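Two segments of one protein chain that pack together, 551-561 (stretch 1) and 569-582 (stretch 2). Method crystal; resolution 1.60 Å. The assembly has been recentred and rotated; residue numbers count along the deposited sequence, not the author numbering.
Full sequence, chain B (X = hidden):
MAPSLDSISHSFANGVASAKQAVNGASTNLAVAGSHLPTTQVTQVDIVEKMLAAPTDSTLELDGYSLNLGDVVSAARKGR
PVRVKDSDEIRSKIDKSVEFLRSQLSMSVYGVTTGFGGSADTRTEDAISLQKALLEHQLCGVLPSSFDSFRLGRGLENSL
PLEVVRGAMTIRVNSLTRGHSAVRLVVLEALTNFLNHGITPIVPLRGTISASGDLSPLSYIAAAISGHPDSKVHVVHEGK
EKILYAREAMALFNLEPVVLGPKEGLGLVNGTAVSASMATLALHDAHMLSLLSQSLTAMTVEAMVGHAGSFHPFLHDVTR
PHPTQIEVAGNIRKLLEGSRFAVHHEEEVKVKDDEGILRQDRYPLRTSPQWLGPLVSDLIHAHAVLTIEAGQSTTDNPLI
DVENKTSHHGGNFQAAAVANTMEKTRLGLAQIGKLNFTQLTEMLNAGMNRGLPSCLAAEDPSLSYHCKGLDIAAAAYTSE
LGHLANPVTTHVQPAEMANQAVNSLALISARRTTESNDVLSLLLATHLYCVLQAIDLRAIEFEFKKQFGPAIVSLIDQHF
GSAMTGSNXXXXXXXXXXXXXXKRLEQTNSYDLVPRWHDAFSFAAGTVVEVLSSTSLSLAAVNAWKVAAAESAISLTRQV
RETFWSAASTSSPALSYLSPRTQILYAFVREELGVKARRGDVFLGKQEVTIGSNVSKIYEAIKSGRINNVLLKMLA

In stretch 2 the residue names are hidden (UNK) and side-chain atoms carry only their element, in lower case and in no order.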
ATOM      1  N   ALA B 551     -28.361 -20.614  47.657  1.00 14.32           N
ATOM      2  CA  ALA B 551     -29.022 -19.476  48.310  1.00 16.12           C
ATOM      3  C   ALA B 551     -30.403 -19.188  47.683  1.00 15.90           C
ATOM      4  O   ALA B 551     -31.378 -18.895  48.386  1.00 15.33           O
ATOM      5  CB  ALA B 551     -28.121 -18.229  48.248  1.00 17.27           C
ATOM      6  N   ILE B 552     -30.469 -19.295  46.369  1.00 14.33           N
ATOM      7  CA  ILE B 552     -31.729 -19.113  45.615  1.00 13.03           C
ATOM      8  C   ILE B 552     -32.762 -20.126  46.069  1.00 14.42           C
ATOM      9  O   ILE B 552     -33.891 -19.782  46.445  1.00 14.20           O
ATOM     10  CB  ILE B 552     -31.477 -19.267  44.119  1.00 13.62           C
ATOM     11  CG1 ILE B 552     -30.753 -18.039  43.593  1.00 19.01           C
ATOM     12  CG2 ILE B 552     -32.817 -19.455  43.307  1.00 16.64           C
ATOM     13  CD1 ILE B 552     -30.079 -18.261  42.261  1.00 22.27           C
ATOM     14  N   VAL B 553     -32.352 -21.383  46.043  1.00 15.36           N
ATOM     15  CA  VAL B 553     -33.237 -22.463  46.463  1.00 14.60           C
ATOM     16  C   VAL B 553     -33.737 -22.198  47.880  1.00 12.37           C
ATOM     17  O   VAL B 553     -34.927 -22.342  48.191  1.00 14.07           O
ATOM     18  CB  VAL B 553     -32.517 -23.817  46.356  1.00 12.92           C
ATOM     19  CG1 VAL B 553     -33.395 -24.926  46.919  1.00 18.05           C
ATOM     20  CG2 VAL B 553     -32.129 -24.100  44.906  1.00 13.22           C
ATOM     21  N   SER B 554     -32.814 -21.849  48.766  1.00 14.29           N
ATOM     22  CA  SER B 554     -33.127 -21.646  50.161  1.00 12.78           C
ATOM     23  C   SER B 554     -34.119 -20.520  50.393  1.00 13.02           C
ATOM     24  O   SER B 554     -35.062 -20.650  51.181  1.00 12.13           O
ATOM     25  CB  SER B 554     -31.846 -21.359  50.928  1.00 17.73           C
ATOM     26  OG  SER B 554     -32.147 -20.946  52.253  1.00 25.80           O
ATOM     27  N   LEU B 555     -33.899 -19.398  49.692  1.00 11.80           N
ATOM     28  CA  LEU B 555     -34.795 -18.241  49.825  1.00 13.99           C
ATOM     29  C   LEU B 555     -36.169 -18.556  49.262  1.00 11.31           C
ATOM     30  O   LEU B 555     -37.180 -18.151  49.822  1.00 12.39           O
ATOM     31  CB  LEU B 555     -34.206 -17.007  49.136  1.00 17.52           C
ATOM     32  CG  LEU B 555     -33.147 -16.273  49.966  1.00 24.55           C
ATOM     33  CD1 LEU B 555     -32.294 -15.368  49.087  1.00 29.87           C
ATOM     34  CD2 LEU B 555     -33.772 -15.499  51.125  1.00 30.09           C
ATOM     35  N   ILE B 556     -36.201 -19.265  48.136  1.00 14.38           N
ATOM     36  CA  ILE B 556     -37.466 -19.739  47.562  1.00 13.08           C
ATOM     37  C   ILE B 556     -38.202 -20.635  48.567  1.00 12.84           C
ATOM     38  O   ILE B 556     -39.422 -20.544  48.749  1.00 10.27           O
ATOM     39  CB  ILE B 556     -37.220 -20.479  46.229  1.00 13.08           C
ATOM     40  CG1 ILE B 556     -37.037 -19.483  45.081  1.00 14.12           C
ATOM     41  CG2 ILE B 556     -38.336 -21.446  45.902  1.00 13.41           C
ATOM     42  CD1 ILE B 556     -36.717 -20.151  43.750  1.00 14.05           C
ATOM     43  N   ASP B 557     -37.470 -21.520  49.230  1.00 10.02           N
ATOM     44  CA  ASP B 557     -38.123 -22.386  50.224  1.00 11.58           C
ATOM     45  C   ASP B 557     -38.655 -21.604  51.400  1.00 11.76           C
ATOM     46  O   ASP B 557     -39.790 -21.824  51.866  1.00 12.91           O
ATOM     47  CB  ASP B 557     -37.159 -23.452  50.737  1.00 15.06           C
ATOM     48  CG  ASP B 557     -36.948 -24.553  49.750  1.00 21.44           C
ATOM     49  OD1 ASP B 557     -37.797 -24.708  48.840  1.00 20.08           O
ATOM     50  OD2 ASP B 557     -35.949 -25.282  49.901  1.00 20.10           O
ATOM     51  N   GLN B 558     -37.831 -20.698  51.900  1.00 10.28           N
ATOM     52  CA  GLN B 558     -38.192 -19.899  53.033  1.00 12.85           C
ATOM     53  C   GLN B 558     -39.425 -19.049  52.745  1.00 10.93           C
ATOM     54  O   GLN B 558     -40.336 -18.975  53.587  1.00 12.81           O
ATOM     55  CB  GLN B 558     -37.032 -19.019  53.437  1.00 12.94           C
ATOM     56  CG  GLN B 558     -37.312 -18.112  54.622  1.00 19.69           C
ATOM     57  CD  GLN B 558     -36.144 -17.174  54.949  1.00 23.17           C
ATOM     58  OE1 GLN B 558     -35.222 -16.988  54.138  1.00 30.35           O
ATOM     59  NE2 GLN B 558     -36.187 -16.574  56.142  1.00 31.67           N
ATOM     60  N   HIS B 559     -39.474 -18.434  51.567  1.00 11.73           N
ATOM     61  CA  HIS B 559     -40.544 -17.472  51.271  1.00 10.22           C
ATOM     62  C   HIS B 559     -41.806 -18.127  50.758  1.00  9.09           C
ATOM     63  O   HIS B 559     -42.901 -17.708  51.103  1.00 10.24           O
ATOM     64  CB  HIS B 559     -40.032 -16.367  50.315  1.00  8.57           C
ATOM     65  CG  HIS B 559     -39.111 -15.410  50.992  1.00 10.37           C
ATOM     66  ND1 HIS B 559     -39.545 -14.227  51.542  1.00 12.04           N
ATOM     67  CD2 HIS B 559     -37.804 -15.517  51.322  1.00  9.17           C
ATOM     68  CE1 HIS B 559     -38.528 -13.609  52.115  1.00 10.68           C
ATOM     69  NE2 HIS B 559     -37.460 -14.374  52.002  1.00 13.89           N
ATOM     70  N   PHE B 560     -41.645 -19.145  49.919  1.00  9.26           N
ATOM     71  CA  PHE B 560     -42.741 -19.704  49.164  1.00  9.42           C
ATOM     72  C   PHE B 560     -43.044 -21.154  49.475  1.00  9.68           C
ATOM     73  O   PHE B 560     -44.052 -21.669  49.010  1.00 11.28           O
ATOM     74  CB  PHE B 560     -42.429 -19.623  47.679  1.00 10.31           C
ATOM     75  CG  PHE B 560     -42.053 -18.236  47.187  1.00  9.75           C
ATOM     76  CD1 PHE B 560     -42.674 -17.083  47.688  1.00 10.96           C
ATOM     77  CD2 PHE B 560     -41.078 -18.094  46.218  1.00 12.90           C
ATOM     78  CE1 PHE B 560     -42.322 -15.818  47.194  1.00  6.51           C
ATOM     79  CE2 PHE B 560     -40.744 -16.854  45.746  1.00 11.88           C
ATOM     80  CZ  PHE B 560     -41.376 -15.731  46.217  1.00  9.28           C
ATOM     81  N   GLY B 561     -42.206 -21.816  50.271  1.00 12.43           N
ATOM     82  CA  GLY B 561     -42.380 -23.248  50.478  1.00 12.97           C
ATOM     83  C   GLY B 561     -43.778 -23.623  50.969  1.00 12.83           C
ATOM     84  O   GLY B 561     -44.385 -24.592  50.494  1.00 13.19           O
ATOM     85  N   UNK B 569     -45.050 -27.451  41.974  1.00 10.21           N
ATOM     86  CA  UNK B 569     -44.544 -26.135  41.493  1.00  9.30           C
ATOM     87  C   UNK B 569     -43.080 -25.822  41.802  1.00  9.70           C
ATOM     88  O   UNK B 569     -42.491 -24.934  41.176  1.00  9.63           O
ATOM     89  c   UNK B 569     -46.852 -25.018  41.757  1.00 10.41           C
ATOM     90  c   UNK B 569     -47.576 -23.996  42.594  1.00 13.92           C
ATOM     91  c   UNK B 569     -45.372 -24.993  42.082  1.00  9.53           C
ATOM     92  c   UNK B 569     -47.005 -24.766  40.290  1.00  9.63           C
ATOM     93  N   UNK B 570     -42.471 -26.545  42.736  1.00 11.98           N
ATOM     94  CA  UNK B 570     -41.113 -26.182  43.197  1.00 15.02           C
ATOM     95  C   UNK B 570     -40.007 -26.390  42.158  1.00 15.97           C
ATOM     96  O   UNK B 570     -39.203 -25.480  41.903  1.00 13.98           O
ATOM     97  c   UNK B 570     -36.966 -27.681  46.938  1.00 31.12           C
ATOM     98  n   UNK B 570     -35.819 -27.460  47.557  1.00 27.86           N
ATOM     99  n   UNK B 570     -37.079 -28.744  46.148  1.00 38.14           N
ATOM    100  n   UNK B 570     -37.962 -26.799  47.072  1.00 21.47           N
ATOM    101  c   UNK B 570     -39.397 -26.547  45.027  1.00 16.02           C
ATOM    102  c   UNK B 570     -39.302 -26.946  46.483  1.00 25.34           C
ATOM    103  c   UNK B 570     -40.778 -26.891  44.493  1.00 17.48           C
ATOM    104  N   UNK B 571     -39.929 -27.588  41.574  1.00 17.55           N
ATOM    105  CA  UNK B 571     -38.987 -27.853  40.469  1.00 18.76           C
ATOM    106  C   UNK B 571     -39.122 -26.811  39.388  1.00 17.29           C
ATOM    107  O   UNK B 571     -38.142 -26.217  38.960  1.00 17.06           O
ATOM    108  o   UNK B 571     -38.299 -31.323  39.615  1.00 32.76           O
ATOM    109  c   UNK B 571     -38.445 -30.307  40.354  1.00 27.23           C
ATOM    110  c   UNK B 571     -39.277 -29.203  39.811  1.00 21.73           C
ATOM    111  o   UNK B 571     -37.971 -30.163  41.511  1.00 38.84           O
ATOM    112  N   UNK B 572     -40.350 -26.604  38.930  1.00 16.67           N
ATOM    113  CA  UNK B 572     -40.585 -25.651  37.861  1.00 15.05           C
ATOM    114  C   UNK B 572     -40.085 -24.251  38.255  1.00 11.91           C
ATOM    115  O   UNK B 572     -39.462 -23.546  37.450  1.00 11.55           O
ATOM    116  o   UNK B 572     -44.122 -23.750  35.073  1.00 30.37           O
ATOM    117  c   UNK B 572     -42.077 -25.583  37.525  1.00 16.96           C
ATOM    118  o   UNK B 572     -44.743 -25.039  36.757  1.00 19.67           O
ATOM    119  c   UNK B 572     -43.856 -24.503  36.034  1.00 16.70           C
ATOM    120  c   UNK B 572     -42.375 -24.758  36.302  1.00 17.98           C
ATOM    121  N   UNK B 573     -40.403 -23.843  39.484  1.00  9.85           N
ATOM    122  CA  UNK B 573     -40.067 -22.479  39.891  1.00 11.46           C
ATOM    123  C   UNK B 573     -38.561 -22.269  39.948  1.00 11.70           C
ATOM    124  O   UNK B 573     -38.031 -21.252  39.476  1.00  9.75           O
ATOM    125  c   UNK B 573     -40.417 -20.661  41.670  1.00 12.15           C
ATOM    126  c   UNK B 573     -41.188 -19.727  40.735  1.00 11.83           C
ATOM    127  c   UNK B 573     -40.655 -22.131  41.255  1.00 13.30           C
ATOM    128  c   UNK B 573     -40.778 -20.368  43.094  1.00 12.20           C
ATOM    129  N   UNK B 574     -37.871 -23.210  40.600  1.00 12.19           N
ATOM    130  CA  UNK B 574     -36.412 -23.085  40.736  1.00 11.60           C
ATOM    131  C   UNK B 574     -35.772 -23.038  39.353  1.00 12.54           C
ATOM    132  O   UNK B 574     -34.880 -22.214  39.087  1.00 13.74           O
ATOM    133  c   UNK B 574     -35.806 -24.245  41.524  1.00  9.95           C
ATOM    134  c   UNK B 574     -34.292 -24.135  41.489  1.00 11.12           C
ATOM    135  c   UNK B 574     -36.280 -24.221  42.939  1.00  8.78           C
ATOM    136  N   UNK B 575     -36.221 -23.928  38.477  1.00 13.47           N
ATOM    137  CA  UNK B 575     -35.653 -23.990  37.137  1.00 14.56           C
ATOM    138  C   UNK B 575     -35.854 -22.656  36.431  1.00 12.20           C
ATOM    139  O   UNK B 575     -34.936 -22.156  35.816  1.00 12.41           O
ATOM    140  c   UNK B 575     -36.721 -25.895  33.873  1.00 29.02           C
ATOM    141  c   UNK B 575     -36.288 -25.103  36.286  1.00 14.71           C
ATOM    142  o   UNK B 575     -37.921 -25.528  33.712  1.00 50.14           O
ATOM    143  c   UNK B 575     -35.815 -25.088  34.817  1.00 20.41           C
ATOM    144  o   UNK B 575     -36.211 -26.872  33.262  1.00 53.60           O
ATOM    145  N   UNK B 576     -37.081 -22.123  36.478  1.00 11.55           N
ATOM    146  CA  UNK B 576     -37.436 -20.965  35.659  1.00 13.93           C
ATOM    147  C   UNK B 576     -36.864 -19.682  36.248  1.00 10.57           C
ATOM    148  O   UNK B 576     -36.423 -18.780  35.506  1.00 12.30           O
ATOM    149  c   UNK B 576     -41.612 -22.823  33.381  1.00 27.26           C
ATOM    150  c   UNK B 576     -39.497 -21.977  34.522  1.00 18.07           C
ATOM    151  c   UNK B 576     -38.950 -20.891  35.470  1.00 14.08           C
ATOM    152  n   UNK B 576     -40.811 -23.139  32.192  1.00 40.51           N
ATOM    153  c   UNK B 576     -40.975 -21.720  34.193  1.00 20.04           C
ATOM    154  N   UNK B 577     -36.796 -19.591  37.566  1.00  8.55           N
ATOM    155  CA  UNK B 577     -36.143 -18.439  38.230  1.00  9.02           C
ATOM    156  C   UNK B 577     -34.662 -18.412  37.870  1.00  9.57           C
ATOM    157  O   UNK B 577     -34.147 -17.373  37.493  1.00 10.82           O
ATOM    158  c   UNK B 577     -37.780 -17.917  40.053  1.00 10.04           C
ATOM    159  c   UNK B 577     -36.376 -18.403  39.763  1.00 12.36           C
ATOM    160  c   UNK B 577     -35.381 -17.509  40.485  1.00  9.94           C
ATOM    161  N   UNK B 578     -33.989 -19.551  37.936  1.00 11.11           N
ATOM    162  CA  UNK B 578     -32.589 -19.625  37.524  1.00 13.93           C
ATOM    163  C   UNK B 578     -32.395 -19.209  36.080  1.00 12.01           C
ATOM    164  O   UNK B 578     -31.449 -18.478  35.745  1.00 13.69           O
ATOM    165  n   UNK B 578     -31.774 -22.708  39.504  1.00 21.18           N
ATOM    166  o   UNK B 578     -31.579 -20.564  40.063  1.00 24.19           O
ATOM    167  c   UNK B 578     -32.046 -21.057  37.739  1.00 14.38           C
ATOM    168  c   UNK B 578     -31.784 -21.416  39.217  1.00 16.28           C
ATOM    169  N   UNK B 579     -33.297 -19.603  35.193  1.00 11.75           N
ATOM    170  CA  UNK B 579     -33.107 -19.283  33.810  1.00 13.56           C
ATOM    171  C   UNK B 579     -33.324 -17.791  33.589  1.00 13.21           C
ATOM    172  O   UNK B 579     -32.614 -17.169  32.807  1.00 16.30           O
ATOM    173  c   UNK B 579     -34.059 -20.048  32.929  1.00 13.81           C
ATOM    174  c   UNK B 579     -35.680 -21.537  31.068  1.00 38.66           C
ATOM    175  c   UNK B 579     -33.790 -21.544  32.850  1.00 22.77           C
ATOM    176  c   UNK B 579     -34.544 -22.303  31.726  1.00 24.13           C
ATOM    177  n   UNK B 579     -35.191 -20.622  29.983  1.00 45.62           N
ATOM    178  N   UNK B 580     -34.305 -17.234  34.290  1.00 11.49           N
ATOM    179  CA  UNK B 580     -34.579 -15.809  34.113  1.00 12.62           C
ATOM    180  C   UNK B 580     -33.399 -14.980  34.639  1.00 11.32           C
ATOM    181  O   UNK B 580     -32.955 -14.004  33.994  1.00 12.43           O
ATOM    182  c   UNK B 580     -35.850 -15.431  34.846  1.00 12.98           C
ATOM    183  o   UNK B 580     -36.980 -16.081  34.234  1.00 11.19           O
ATOM    184  c   UNK B 580     -36.049 -13.883  34.897  1.00 14.07           C
ATOM    185  N   UNK B 581     -32.895 -15.346  35.808  1.00 10.62           N
ATOM    186  CA  UNK B 581     -31.744 -14.635  36.367  1.00 11.13           C
ATOM    187  C   UNK B 581     -30.516 -14.729  35.438  1.00 13.02           C
ATOM    188  O   UNK B 581     -29.843 -13.734  35.137  1.00 15.61           O
ATOM    189  c   UNK B 581     -32.419 -14.922  38.859  1.00 11.80           C
ATOM    190  c   UNK B 581     -32.066 -15.841  40.021  1.00 13.29           C
ATOM    191  c   UNK B 581     -32.413 -13.437  39.266  1.00 11.32           C
ATOM    192  c   UNK B 581     -31.413 -15.167  37.736  1.00 11.10           C
ATOM    193  N   UNK B 582     -30.235 -15.920  34.925  1.00 14.96           N
ATOM    194  CA  UNK B 582     -29.045 -16.104  34.087  1.00 20.05           C
ATOM    195  C   UNK B 582     -29.123 -15.228  32.868  1.00 20.90           C
ATOM    196  O   UNK B 582     -28.181 -14.494  32.541  1.00 24.13           O
ATOM    197  c   UNK B 582     -28.892 -17.576  33.659  1.00 20.99           C
TER

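Position 569 carries four carbons, forked at the second, and none comes within 7 Å of stretch 1. Such a chain is leucine, Leu 569, which lies just ahead of the contact.

Position 570 has three carbons, a nitrogen, and then a carbon bearing two more nitrogens. Its chain nitrogen lies 2.7 Å from Asp 557 OD1, and one terminal nitrogen lies 3.6 Å from Val 553 CG1. The guanidinium identifies Arg 570. Its CB points sideways, yet the long, largely extended chain brings its end to Asp 557. Arg 570 NE donates a hydrogen bond to Asp 557 OD1, and Arg 570 NH2 donates another to Asp 557 OD2 at 3.2 Å, so both carboxylate oxygens are engaged in a two-pronged salt bridge.

Position 571 has two carbons, the second carrying two oxygens, and is Asp 571; position 572 has one carbon more before its two oxygens, and is Glu 572. Neither reaches stretch 1, and their charged groups suit places off the apolar contact.

At 573 four carbons fork at the second. One terminal carbon lies 3.9 Å from both Ile 556 CG2 and Phe 560 CD2. This is Leu 573, buried, its CB pointing toward stretch 1; a branched apolar chain suits a place where one methyl meets two partners.

Position 574 shows one carbon carrying two others. One of these lies 4.0 Å from Val 553 CG2, the other 4.2 Å from Ile 556 CD1. This is Val 574. A short, beta-branched side chain suffices, though its CB points sideways, because the backbones are near: Val 553 CA and Val 574 CA are 6.6 Å apart.

Position 575, three carbons with two oxygens on the third, is Glu 575; position 576, four carbons in a row ending in nitrogen, is Lys 576. Both charged chains stay clear of stretch 1.

Position 577 again has one carbon bearing two. A terminal carbon is 4.3 Å from Ile 552 CG2, and the 577 CB is 4.4 Å from Ile 556 CD1. This is Val 577, buried, its CA-to-CB bond pointing toward stretch 1; a compact apolar chain fits against both isoleucines.

Position 578 has two carbons, the second bearing one oxygen and one nitrogen; the oxygen lies 3.5 Å from Ile 552 CD1. It is Asn 578, whose polar end borders the apolar patch.

Position 579, four carbons ending in nitrogen, is Lys 579, its charge exposed. At 580 one carbon carries an oxygen and a carbon: Thr 580, its hydroxyl hydrogen-bonded elsewhere in the structure.

Position 581 has four carbons forked at the second, one tip 3.8 Å from Ile 552 CD1. It is Leu 581, a buried apolar partner for that methyl. Position 582, a single carbon, is Ala 582, small and exposed.

The contact joins two helices running at 130°, their axes 10.6 Å apart at closest approach. Leu 573, Val 577 and Leu 581, spaced by four, present an apolar stripe to Ile 552, Ile 556 and Phe 560. Val 574 extends it to Val 553, and the Arg 570–Asp 557 salt bridge adds a directional polar tie beside the apolar contacts.

Stretch 2 569-582: LRDELVEKVNKTLA
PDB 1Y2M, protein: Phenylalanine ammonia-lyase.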